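Local atomic coordinates of cellulase (Soil metagenome, PDB entry 5I2U), a protein that probably hydrolyses the beta-1,4-glucosidic bonds of cellulose, as a salt-tolerant member of glycoside hydrolase family 5. Residues A[74-79]-A[112-117]; A[273-276]-A[280-283]; A[297-302]-A[308-313]. One frame throughout, in Å; residues are numbered along the deposited sequence.

How the interactions relate
From the N terminus, interaction 1 comes first: 74-79 and 112-117 close a loop that holds barrel strand 87-93 and pair two neighbouring outer helices, 73-81 and 104-120. Interaction 2 follows far along the chain and closes a short turn between helix 264-276 and the last barrel strand, 281-286. Interaction 3 lies within the long connection after that strand, drawing 297-302 against 308-313, which leads into helix 313-325. The three closures run in series and none crosses or encloses another. Interactions 1 and 3 nevertheless touch in space, with A75 CB packed 3.5 Å from A302 O, whereas interaction 2 stands apart, its centre about 22 Å from that of interaction 1 and about 24 Å from that of interaction 3.

Interaction 1 (A[74-79]-A[112-117]); sequences NAVQWL and TPVIES
V76 and S117 mark the nearest backbone approach of two helical segments, their CA atoms 6.3 Å apart. The axes of 74-79 and 112-117, the latter kinked at P113, run in broadly the same direction, crossing at -38° and coming within 8.9 Å of each other. The side chains that meet across this gap are small: one valine from the first helix, a valine and a serine from the second. V76 divides its two methyls between them. Its CG2 lies 3.8 Å from V114 CG1, the two valine side chains crossing at about a right angle. The other branch, CG1, stands anti to the backbone N (chi1 -180°) and is brought beside the serine, 3.6 Å from S117 OG. Each helix follows a strand of the closed eight-stranded parallel barrel, 57-61 and 87-93 respectively, so this is packing between adjacent outer helices of a TIM barrel. The hydroxyl of S117 is turned to the first helix, with OG 3.4 Å from V76 CB. It makes no polar bond to V76; its hydrogen bond is with the backbone O of K73, one residue before 74-79, which satisfies this buried polar group and adds a link between the helices. Q77 sits at the margin, its backbone N 3.8 Å from S117 OG. K73 makes a further link through its NZ, in a salt bridge with E116 OE1, while the loop residue Y71 packs on V114.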
ATOM      1  N   ASN A  74       8.199 -16.955  -3.208  1.00 30.61           N
ATOM      2  CA  ASN A  74       7.559 -17.507  -4.389  1.00 32.72           C
ATOM      3  C   ASN A  74       6.226 -16.824  -4.692  1.00 34.22           C
ATOM      4  O   ASN A  74       5.927 -16.513  -5.852  1.00 31.48           O
ATOM      5  CB  ASN A  74       7.388 -19.014  -4.242  1.00 36.83           C
ATOM      6  CG  ASN A  74       8.729 -19.759  -4.158  1.00 41.63           C
ATOM      7  OD1 ASN A  74       9.762 -19.282  -4.630  1.00 41.80           O
ATOM      8  ND2 ASN A  74       8.704 -20.943  -3.561  1.00 44.38           N
ATOM      9  N   ALA A  75       5.447 -16.555  -3.650  1.00 32.23           N
ATOM     10  CA  ALA A  75       4.214 -15.781  -3.802  1.00 33.82           C
ATOM     11  C   ALA A  75       4.491 -14.428  -4.433  1.00 31.63           C
ATOM     12  O   ALA A  75       3.786 -14.024  -5.352  1.00 28.39           O
ATOM     13  CB  ALA A  75       3.527 -15.596  -2.462  1.00 35.68           C
ATOM     14  N   VAL A  76       5.555 -13.759  -3.975  1.00 32.57           N
ATOM     15  CA  VAL A  76       5.920 -12.451  -4.513  1.00 31.67           C
ATOM     16  C   VAL A  76       6.360 -12.551  -5.983  1.00 32.38           C
ATOM     17  O   VAL A  76       5.895 -11.773  -6.800  1.00 33.77           O
ATOM     18  CB  VAL A  76       6.999 -11.744  -3.668  1.00 32.33           C
ATOM     19  CG1 VAL A  76       7.341 -10.393  -4.254  1.00 33.03           C
ATOM     20  CG2 VAL A  76       6.515 -11.518  -2.250  1.00 34.32           C
ATOM     21  N   GLN A  77       7.239 -13.498  -6.317  1.00 32.95           N
ATOM     22  CA  GLN A  77       7.639 -13.720  -7.710  1.00 33.75           C
ATOM     23  C   GLN A  77       6.431 -14.046  -8.572  1.00 33.84           C
ATOM     24  O   GLN A  77       6.344 -13.553  -9.692  1.00 36.46           O
ATOM     25  CB  GLN A  77       8.665 -14.851  -7.850  1.00 38.70           C
ATOM     26  CG  GLN A  77       9.049 -15.125  -9.301  1.00 45.14           C
ATOM     27  CD  GLN A  77      10.080 -16.214  -9.470  1.00 53.88           C
ATOM     28  OE1 GLN A  77      10.511 -16.845  -8.500  1.00 63.71           O
ATOM     29  NE2 GLN A  77      10.474 -16.458 -10.718  1.00 56.20           N
ATOM     30  N   TRP A  78       5.528 -14.890  -8.073  1.00 29.69           N
ATOM     31  CA  TRP A  78       4.315 -15.194  -8.818  1.00 33.33           C
ATOM     32  C   TRP A  78       3.436 -13.934  -9.056  1.00 33.53           C
ATOM     33  O   TRP A  78       2.875 -13.771 -10.139  1.00 33.16           O
ATOM     34  CB  TRP A  78       3.504 -16.319  -8.154  1.00 31.72           C
ATOM     35  CG  TRP A  78       2.292 -16.748  -8.986  1.00 33.25           C
ATOM     36  CD1 TRP A  78       0.975 -16.436  -8.740  1.00 34.82           C
ATOM     37  CD2 TRP A  78       2.296 -17.534 -10.187  1.00 33.46           C
ATOM     38  NE1 TRP A  78       0.169 -16.987  -9.704  1.00 35.65           N
ATOM     39  CE2 TRP A  78       0.949 -17.664 -10.607  1.00 34.05           C
ATOM     40  CE3 TRP A  78       3.307 -18.150 -10.945  1.00 35.93           C
ATOM     41  CZ2 TRP A  78       0.584 -18.379 -11.759  1.00 32.55           C
ATOM     42  CZ3 TRP A  78       2.944 -18.863 -12.093  1.00 34.65           C
ATOM     43  CH2 TRP A  78       1.590 -18.975 -12.481  1.00 32.49           C
ATOM     44  N   LEU A  79       3.301 -13.073  -8.055  1.00 34.61           N
ATOM     45  CA  LEU A  79       2.558 -11.815  -8.238  1.00 37.38           C
ATOM     46  C   LEU A  79       3.208 -10.921  -9.283  1.00 38.02           C
ATOM     47  O   LEU A  79       2.513 -10.244 -10.036  1.00 41.06           O
ATOM     48  CB  LEU A  79       2.426 -11.050  -6.919  1.00 34.73           C
ATOM     49  CG  LEU A  79       1.481 -11.709  -5.898  1.00 33.75           C
ATOM     50  CD1 LEU A  79       1.724 -11.131  -4.518  1.00 33.86           C
ATOM     51  CD2 LEU A  79       0.018 -11.540  -6.302  1.00 34.64           C
ATOM     52  N   THR A 112      10.548  -9.891   5.666  1.00 33.21           N
ATOM     53  CA  THR A 112      11.900  -9.968   5.124  1.00 33.91           C
ATOM     54  C   THR A 112      11.970 -10.699   3.774  1.00 32.23           C
ATOM     55  O   THR A 112      12.537 -10.152   2.833  1.00 37.83           O
ATOM     56  CB  THR A 112      12.859 -10.561   6.182  1.00 37.12           C
ATOM     57  OG1 THR A 112      12.866  -9.681   7.312  1.00 33.31           O
ATOM     58  CG2 THR A 112      14.299 -10.726   5.652  1.00 35.89           C
ATOM     59  N   PRO A 113      11.380 -11.906   3.659  1.00 29.79           N
ATOM     60  CA  PRO A 113      11.366 -12.545   2.334  1.00 31.03           C
ATOM     61  C   PRO A 113      10.556 -11.780   1.276  1.00 33.48           C
ATOM     62  O   PRO A 113      10.909 -11.813   0.108  1.00 33.82           O
ATOM     63  CB  PRO A 113      10.745 -13.925   2.602  1.00 29.60           C
ATOM     64  CG  PRO A 113      10.118 -13.837   3.952  1.00 28.12           C
ATOM     65  CD  PRO A 113      10.906 -12.826   4.710  1.00 29.83           C
ATOM     66  N   VAL A 114       9.504 -11.071   1.689  1.00 35.29           N
ATOM     67  CA  VAL A 114       8.721 -10.265   0.754  1.00 33.54           C
ATOM     68  C   VAL A 114       9.555  -9.088   0.217  1.00 33.92           C
ATOM     69  O   VAL A 114       9.541  -8.809  -0.991  1.00 33.16           O
ATOM     70  CB  VAL A 114       7.406  -9.784   1.399  1.00 35.36           C
ATOM     71  CG1 VAL A 114       6.610  -8.851   0.469  1.00 33.62           C
ATOM     72  CG2 VAL A 114       6.553 -10.993   1.784  1.00 37.74           C
ATOM     73  N   ILE A 115      10.273  -8.402   1.114  1.00 36.89           N
ATOM     74  CA  ILE A 115      11.144  -7.271   0.729  1.00 34.07           C
ATOM     75  C   ILE A 115      12.276  -7.767  -0.160  1.00 33.85           C
ATOM     76  O   ILE A 115      12.502  -7.225  -1.239  1.00 33.18           O
ATOM     77  CB  ILE A 115      11.725  -6.531   1.959  1.00 34.27           C
ATOM     78  CG1 ILE A 115      10.614  -5.842   2.762  1.00 37.69           C
ATOM     79  CG2 ILE A 115      12.744  -5.475   1.526  1.00 36.02           C
ATOM     80  CD1 ILE A 115      10.982  -5.552   4.203  1.00 37.46           C
ATOM     81  N   GLU A 116      12.969  -8.808   0.300  1.00 35.35           N
ATOM     82  CA  GLU A 116      14.050  -9.413  -0.476  1.00 36.89           C
ATOM     83  C   GLU A 116      13.565  -9.856  -1.852  1.00 31.05           C
ATOM     84  O   GLU A 116      14.204  -9.555  -2.854  1.00 34.72           O
ATOM     85  CB  GLU A 116      14.679 -10.590   0.270  1.00 41.70           C
ATOM     86  CG  GLU A 116      15.655 -10.186   1.372  1.00 49.13           C
ATOM     87  CD  GLU A 116      16.134 -11.375   2.193  1.00 54.75           C
ATOM     88  OE1 GLU A 116      15.706 -12.529   1.915  1.00 62.10           O
ATOM     89  OE2 GLU A 116      16.940 -11.157   3.123  1.00 58.94           O
ATOM     90  N   SER A 117      12.432 -10.539  -1.904  1.00 28.17           N
ATOM     91  CA  SER A 117      11.911 -11.045  -3.177  1.00 31.38           C
ATOM     92  C   SER A 117      11.540  -9.913  -4.159  1.00 32.50           C
ATOM     93  O   SER A 117      11.731 -10.047  -5.371  1.00 31.34           O
ATOM     94  CB  SER A 117      10.722 -11.984  -2.943  1.00 29.40           C
ATOM     95  OG  SER A 117      10.238 -12.520  -4.168  1.00 31.59           O
TER

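Interaction 2 (A[273-276]-A[280-283]); sequences WMES and SWVA
The indole of W281 receives M274 over one face and E275 at its edge, from consecutive residues of the helix. M274 CE lies 3.9 Å from the centroid of the five-membered ring and 26° off its normal, a CH-pi contact made by the terminal methyl. The sulfur approaches more obliquely, 4.4 Å from SD to that centroid, giving a Met-aromatic contact, and also touches the root of the ring, with SD 3.6 Å from W281 CB. The methionine chain is extended through chi2 and then bends at chi3, which lays CE over the pyrrole part. At the edge, W281 NE1 donates to E275 OE2 over 2.9 Å, with an N-H...O angle of 163°. The acceptor is close to the indole plane, whereas the carboxylate itself is turned 89° to it; the N-H reaches OE2 on its anti side. These side chains join the end of helix 264-276 to the strand that follows, within the beta-alpha-beta unit 246-252, 264-276, 281-286 that completes the TIM barrel. The other carboxylate oxygen, E275 OE1, forms a salt bridge with R57 of the first barrel strand, which neighbours strand 281-286; the arginine probably favours the ionised glutamate. With a leucine in place of W281 the indole N-H is gone, and E275 OE2 would probably be left without this donor while M274 CE lost the aromatic face it packs on. V248 of the adjacent strand touches both M274 and W281, and S321 and I322 of helix 313-325 also pack against the tryptophan.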
ATOM      1  N   TRP A 273     -10.875   6.208 -13.188  1.00 40.74           N
ATOM      2  CA  TRP A 273     -10.608   7.507 -12.585  1.00 43.70           C
ATOM      3  C   TRP A 273      -9.140   7.628 -12.154  1.00 46.43           C
ATOM      4  O   TRP A 273      -8.486   8.617 -12.462  1.00 47.84           O
ATOM      5  CB  TRP A 273     -11.569   7.757 -11.406  1.00 44.15           C
ATOM      6  CG  TRP A 273     -11.156   8.870 -10.519  1.00 46.12           C
ATOM      7  CD1 TRP A 273     -11.279  10.203 -10.766  1.00 47.23           C
ATOM      8  CD2 TRP A 273     -10.554   8.752  -9.223  1.00 46.38           C
ATOM      9  NE1 TRP A 273     -10.789  10.926  -9.705  1.00 48.39           N
ATOM     10  CE2 TRP A 273     -10.337  10.060  -8.744  1.00 46.05           C
ATOM     11  CE3 TRP A 273     -10.167   7.664  -8.425  1.00 43.42           C
ATOM     12  CZ2 TRP A 273      -9.751  10.310  -7.498  1.00 47.81           C
ATOM     13  CZ3 TRP A 273      -9.590   7.907  -7.193  1.00 42.34           C
ATOM     14  CH2 TRP A 273      -9.386   9.222  -6.736  1.00 45.91           C
ATOM     15  N   MET A 274      -8.620   6.612 -11.469  1.00 44.66           N
ATOM     16  CA  MET A 274      -7.204   6.605 -11.080  1.00 41.27           C
ATOM     17  C   MET A 274      -6.243   6.618 -12.275  1.00 36.95           C
ATOM     18  O   MET A 274      -5.210   7.291 -12.235  1.00 35.47           O
ATOM     19  CB  MET A 274      -6.887   5.405 -10.180  1.00 38.79           C
ATOM     20  CG  MET A 274      -7.474   5.512  -8.784  1.00 37.16           C
ATOM     21  SD  MET A 274      -6.972   4.140  -7.734  1.00 36.24           S
ATOM     22  CE  MET A 274      -7.885   2.796  -8.475  1.00 35.47           C
ATOM     23  N   GLU A 275      -6.580   5.883 -13.327  1.00 34.66           N
ATOM     24  CA  GLU A 275      -5.712   5.804 -14.493  1.00 36.80           C
ATOM     25  C   GLU A 275      -5.634   7.151 -15.231  1.00 41.73           C
ATOM     26  O   GLU A 275      -4.556   7.531 -15.674  1.00 41.13           O
ATOM     27  CB  GLU A 275      -6.151   4.687 -15.429  1.00 38.06           C
ATOM     28  CG  GLU A 275      -5.971   3.284 -14.848  1.00 44.54           C
ATOM     29  CD  GLU A 275      -4.523   2.862 -14.676  1.00 45.75           C
ATOM     30  OE1 GLU A 275      -3.680   3.224 -15.515  1.00 49.34           O
ATOM     31  OE2 GLU A 275      -4.218   2.164 -13.687  1.00 48.17           O
ATOM     32  N   SER A 276      -6.752   7.877 -15.315  1.00 42.32           N
ATOM     33  CA  SER A 276      -6.761   9.204 -15.933  1.00 44.91           C
ATOM     34  C   SER A 276      -6.020  10.233 -15.074  1.00 47.53           C
ATOM     35  O   SER A 276      -5.405  11.141 -15.613  1.00 45.14           O
ATOM     36  CB  SER A 276      -8.188   9.672 -16.258  1.00 42.49           C
ATOM     37  OG  SER A 276      -8.874  10.118 -15.107  1.00 46.73           O
ATOM     38  N   SER A 280      -1.305   5.870  -8.462  1.00 35.16           N
ATOM     39  CA  SER A 280      -0.890   4.480  -8.260  1.00 33.71           C
ATOM     40  C   SER A 280      -1.861   3.769  -7.324  1.00 32.38           C
ATOM     41  O   SER A 280      -2.468   4.412  -6.470  1.00 33.80           O
ATOM     42  CB  SER A 280       0.530   4.407  -7.708  1.00 34.11           C
ATOM     43  OG  SER A 280       1.467   4.743  -8.708  1.00 33.10           O
ATOM     44  N   TRP A 281      -2.035   2.456  -7.504  1.00 31.73           N
ATOM     45  CA  TRP A 281      -2.998   1.691  -6.683  1.00 30.46           C
ATOM     46  C   TRP A 281      -2.587   0.260  -6.332  1.00 26.94           C
ATOM     47  O   TRP A 281      -1.902  -0.406  -7.089  1.00 29.03           O
ATOM     48  CB  TRP A 281      -4.413   1.721  -7.281  1.00 29.77           C
ATOM     49  CG  TRP A 281      -4.544   1.328  -8.703  1.00 32.03           C
ATOM     50  CD1 TRP A 281      -4.485   2.155  -9.786  1.00 35.25           C
ATOM     51  CD2 TRP A 281      -4.786   0.011  -9.218  1.00 34.35           C
ATOM     52  NE1 TRP A 281      -4.656   1.438 -10.950  1.00 36.38           N
ATOM     53  CE2 TRP A 281      -4.843   0.118 -10.635  1.00 36.05           C
ATOM     54  CE3 TRP A 281      -4.950  -1.255  -8.623  1.00 36.71           C
ATOM     55  CZ2 TRP A 281      -5.074  -0.988 -11.468  1.00 34.44           C
ATOM     56  CZ3 TRP A 281      -5.177  -2.369  -9.451  1.00 36.33           C
ATOM     57  CH2 TRP A 281      -5.235  -2.222 -10.860  1.00 38.17           C
ATOM     58  N   VAL A 282      -3.022  -0.176  -5.160  1.00 28.51           N
ATOM     59  CA  VAL A 282      -2.713  -1.496  -4.622  1.00 29.80           C
ATOM     60  C   VAL A 282      -4.011  -2.138  -4.136  1.00 27.85           C
ATOM     61  O   VAL A 282      -4.694  -1.605  -3.243  1.00 26.36           O
ATOM     62  CB  VAL A 282      -1.695  -1.406  -3.471  1.00 31.65           C
ATOM     63  CG1 VAL A 282      -1.106  -2.774  -3.153  1.00 31.78           C
ATOM     64  CG2 VAL A 282      -0.570  -0.424  -3.816  1.00 33.03           C
ATOM     65  N   ALA A 283      -4.347  -3.289  -4.719  1.00 26.32           N
ATOM     66  CA  ALA A 283      -5.594  -3.995  -4.374  1.00 25.52           C
ATOM     67  C   ALA A 283      -5.408  -4.923  -3.160  1.00 25.43           C
ATOM     68  O   ALA A 283      -4.372  -5.592  -3.046  1.00 26.51           O
ATOM     69  CB  ALA A 283      -6.100  -4.769  -5.572  1.00 24.49           C
TER

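Interaction 3 (A[297-302]-A[308-313]); sequences LPRASA and EDLLKP
The guanidinium of R299 meets D309 along an edge and L310 with a face. The contact lies within the long loop that follows the eighth strand of the TIM barrel, at the end of the barrel where GH5 enzymes carry their active site, and L297 to A300 form a type I beta turn. L310 CD2 sits 3.4 Å above the guanidinium plane, over its centre, and is also 3.5 Å from A300 N and 4.2 Å from A300 CB. The leucine methyl thus lies between the R299 side chain and the A300 backbone, touching both. D309 OD2 approaches the guanidinium edge near its plane, and the two flat groups are only 21° apart. One carboxylate oxygen serves both terminal nitrogens: OD2 of D309 is 3.3 Å from R299 NH1 and 3.4 Å from R299 NH2, both bonds weak, in a salt bridge at the surface. The arginine chain leaves with CG anti to the backbone N (chi1 -178°) and bends at chi3 (51°), folding its charged end back over the leucine. The remaining oxygen, D309 OD1, bonds to T307 OG1, which helps fix the carboxylate. The backbones are joined directly, L297 N donating to L310 O at 2.9 Å, nearly straight. The L297 side chain continues along the second segment, its CD1 beside the carbonyl oxygen of D309. K312, the N-cap residue of helix 313-325, sends its amine to the backbone oxygens of E291 and S294, and on the way the lysine CD rests 3.7 Å from L297 CD2.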
ATOM      1  N   LEU A 297      -8.779 -18.939  -2.803  1.00 32.06           N
ATOM      2  CA  LEU A 297      -9.364 -20.041  -2.028  1.00 32.36           C
ATOM      3  C   LEU A 297      -8.311 -20.641  -1.084  1.00 30.75           C
ATOM      4  O   LEU A 297      -7.130 -20.626  -1.406  1.00 27.34           O
ATOM      5  CB  LEU A 297      -9.878 -21.149  -2.942  1.00 33.00           C
ATOM      6  CG  LEU A 297     -11.034 -20.812  -3.869  1.00 34.62           C
ATOM      7  CD1 LEU A 297     -11.458 -22.073  -4.608  1.00 33.97           C
ATOM      8  CD2 LEU A 297     -12.221 -20.223  -3.115  1.00 37.53           C
ATOM      9  N   PRO A 298      -8.739 -21.158   0.086  1.00 28.29           N
ATOM     10  CA  PRO A 298      -7.801 -21.804   1.018  1.00 28.08           C
ATOM     11  C   PRO A 298      -6.968 -22.930   0.418  1.00 26.89           C
ATOM     12  O   PRO A 298      -5.856 -23.141   0.846  1.00 26.84           O
ATOM     13  CB  PRO A 298      -8.724 -22.328   2.120  1.00 29.77           C
ATOM     14  CG  PRO A 298      -9.830 -21.314   2.147  1.00 29.20           C
ATOM     15  CD  PRO A 298     -10.043 -20.892   0.731  1.00 27.68           C
ATOM     16  N   ARG A 299      -7.516 -23.624  -0.575  1.00 29.71           N
ATOM     17  CA  ARG A 299      -6.815 -24.680  -1.295  1.00 29.74           C
ATOM     18  C   ARG A 299      -5.558 -24.218  -2.005  1.00 28.39           C
ATOM     19  O   ARG A 299      -4.677 -25.026  -2.266  1.00 28.64           O
ATOM     20  CB  ARG A 299      -7.760 -25.318  -2.316  1.00 31.97           C
ATOM     21  CG  ARG A 299      -7.164 -26.480  -3.100  1.00 32.35           C
ATOM     22  CD  ARG A 299      -8.254 -27.354  -3.684  1.00 34.19           C
ATOM     23  NE  ARG A 299      -9.244 -26.580  -4.428  1.00 37.95           N
ATOM     24  CZ  ARG A 299      -9.151 -26.222  -5.712  1.00 38.43           C
ATOM     25  NH1 ARG A 299      -8.097 -26.570  -6.454  1.00 40.13           N
ATOM     26  NH2 ARG A 299     -10.128 -25.500  -6.256  1.00 33.10           N
ATOM     27  N   ALA A 300      -5.484 -22.928  -2.326  1.00 29.14           N
ATOM     28  CA  ALA A 300      -4.357 -22.372  -3.054  1.00 28.37           C
ATOM     29  C   ALA A 300      -3.032 -22.635  -2.340  1.00 29.32           C
ATOM     30  O   ALA A 300      -2.975 -22.614  -1.114  1.00 28.60           O
ATOM     31  CB  ALA A 300      -4.557 -20.889  -3.264  1.00 28.27           C
ATOM     32  N   SER A 301      -1.981 -22.919  -3.113  1.00 30.90           N
ATOM     33  CA  SER A 301      -0.635 -23.067  -2.547  1.00 32.05           C
ATOM     34  C   SER A 301      -0.156 -21.725  -2.010  1.00 31.50           C
ATOM     35  O   SER A 301      -0.479 -20.671  -2.577  1.00 32.41           O
ATOM     36  CB  SER A 301       0.346 -23.571  -3.605  1.00 33.09           C
ATOM     37  OG  SER A 301       1.673 -23.617  -3.106  1.00 34.94           O
ATOM     38  N   ALA A 302       0.594 -21.765  -0.917  1.00 29.75           N
ATOM     39  CA  ALA A 302       1.353 -20.596  -0.440  1.00 32.08           C
ATOM     40  C   ALA A 302       2.348 -20.081  -1.484  1.00 34.64           C
ATOM     41  O   ALA A 302       2.607 -18.878  -1.556  1.00 35.20           O
ATOM     42  CB  ALA A 302       2.094 -20.931   0.847  1.00 30.47           C
ATOM     43  N   GLU A 308      -6.945 -20.583 -12.509  1.00 36.08           N
ATOM     44  CA  GLU A 308      -8.191 -19.801 -12.450  1.00 41.13           C
ATOM     45  C   GLU A 308      -9.215 -20.230 -11.404  1.00 39.15           C
ATOM     46  O   GLU A 308      -9.911 -19.390 -10.865  1.00 43.01           O
ATOM     47  CB  GLU A 308      -8.904 -19.846 -13.787  1.00 44.56           C
ATOM     48  CG  GLU A 308      -9.236 -21.253 -14.335  1.00 47.63           C
ATOM     49  CD  GLU A 308     -10.713 -21.620 -14.241  1.00 51.42           C
ATOM     50  OE1 GLU A 308     -11.450 -21.044 -13.416  1.00 52.17           O
ATOM     51  OE2 GLU A 308     -11.143 -22.506 -15.010  1.00 62.15           O
ATOM     52  N   ASP A 309      -9.328 -21.536 -11.162  1.00 40.43           N
ATOM     53  CA  ASP A 309     -10.280 -22.077 -10.165  1.00 38.30           C
ATOM     54  C   ASP A 309      -9.942 -21.701  -8.707  1.00 36.16           C
ATOM     55  O   ASP A 309     -10.807 -21.748  -7.841  1.00 35.48           O
ATOM     56  CB  ASP A 309     -10.412 -23.612 -10.294  1.00 38.03           C
ATOM     57  CG  ASP A 309      -9.066 -24.332 -10.249  1.00 39.79           C
ATOM     58  OD1 ASP A 309      -8.212 -24.062 -11.107  1.00 44.92           O
ATOM     59  OD2 ASP A 309      -8.862 -25.181  -9.371  1.00 41.58           O
ATOM     60  N   LEU A 310      -8.682 -21.369  -8.450  1.00 34.31           N
ATOM     61  CA  LEU A 310      -8.206 -20.986  -7.124  1.00 33.94           C
ATOM     62  C   LEU A 310      -8.362 -19.509  -6.837  1.00 32.70           C
ATOM     63  O   LEU A 310      -8.220 -19.082  -5.687  1.00 35.11           O
ATOM     64  CB  LEU A 310      -6.741 -21.397  -6.956  1.00 32.45           C
ATOM     65  CG  LEU A 310      -6.545 -22.911  -6.855  1.00 32.82           C
ATOM     66  CD1 LEU A 310      -5.092 -23.293  -7.103  1.00 34.31           C
ATOM     67  CD2 LEU A 310      -6.993 -23.413  -5.488  1.00 33.10           C
ATOM     68  N   LEU A 311      -8.640 -18.740  -7.875  1.00 31.00           N
ATOM     69  CA  LEU A 311      -8.891 -17.322  -7.737  1.00 33.79           C
ATOM     70  C   LEU A 311     -10.343 -17.110  -7.394  1.00 30.68           C
ATOM     71  O   LEU A 311     -11.218 -17.665  -8.037  1.00 32.41           O
ATOM     72  CB  LEU A 311      -8.585 -16.597  -9.044  1.00 37.23           C
ATOM     73  CG  LEU A 311      -7.137 -16.640  -9.508  1.00 42.09           C
ATOM     74  CD1 LEU A 311      -7.009 -16.009 -10.892  1.00 46.46           C
ATOM     75  CD2 LEU A 311      -6.227 -15.952  -8.504  1.00 40.55           C
ATOM     76  N   LYS A 312     -10.587 -16.328  -6.361  1.00 28.96           N
ATOM     77  CA  LYS A 312     -11.924 -15.874  -6.051  1.00 31.72           C
ATOM     78  C   LYS A 312     -12.339 -14.846  -7.124  1.00 31.80           C
ATOM     79  O   LYS A 312     -11.478 -14.298  -7.815  1.00 32.25           O
ATOM     80  CB  LYS A 312     -11.960 -15.242  -4.660  1.00 30.96           C
ATOM     81  CG  LYS A 312     -11.813 -16.231  -3.510  1.00 32.46           C
ATOM     82  CD  LYS A 312     -13.162 -16.695  -2.966  1.00 34.13           C
ATOM     83  CE  LYS A 312     -13.842 -15.642  -2.106  1.00 34.56           C
ATOM     84  NZ  LYS A 312     -13.140 -15.456  -0.800  1.00 38.12           N
ATOM     85  N   PRO A 313     -13.649 -14.576  -7.253  1.00 32.18           N
ATOM     86  CA  PRO A 313     -14.120 -13.529  -8.172  1.00 30.75           C
ATOM     87  C   PRO A 313     -13.333 -12.205  -8.083  1.00 29.56           C
ATOM     88  O   PRO A 313     -12.895 -11.682  -9.109  1.00 30.80           O
ATOM     89  CB  PRO A 313     -15.567 -13.321  -7.747  1.00 32.41           C
ATOM     90  CG  PRO A 313     -15.988 -14.617  -7.143  1.00 32.39           C
ATOM     91  CD  PRO A 313     -14.763 -15.246  -6.556  1.00 30.68           C
TER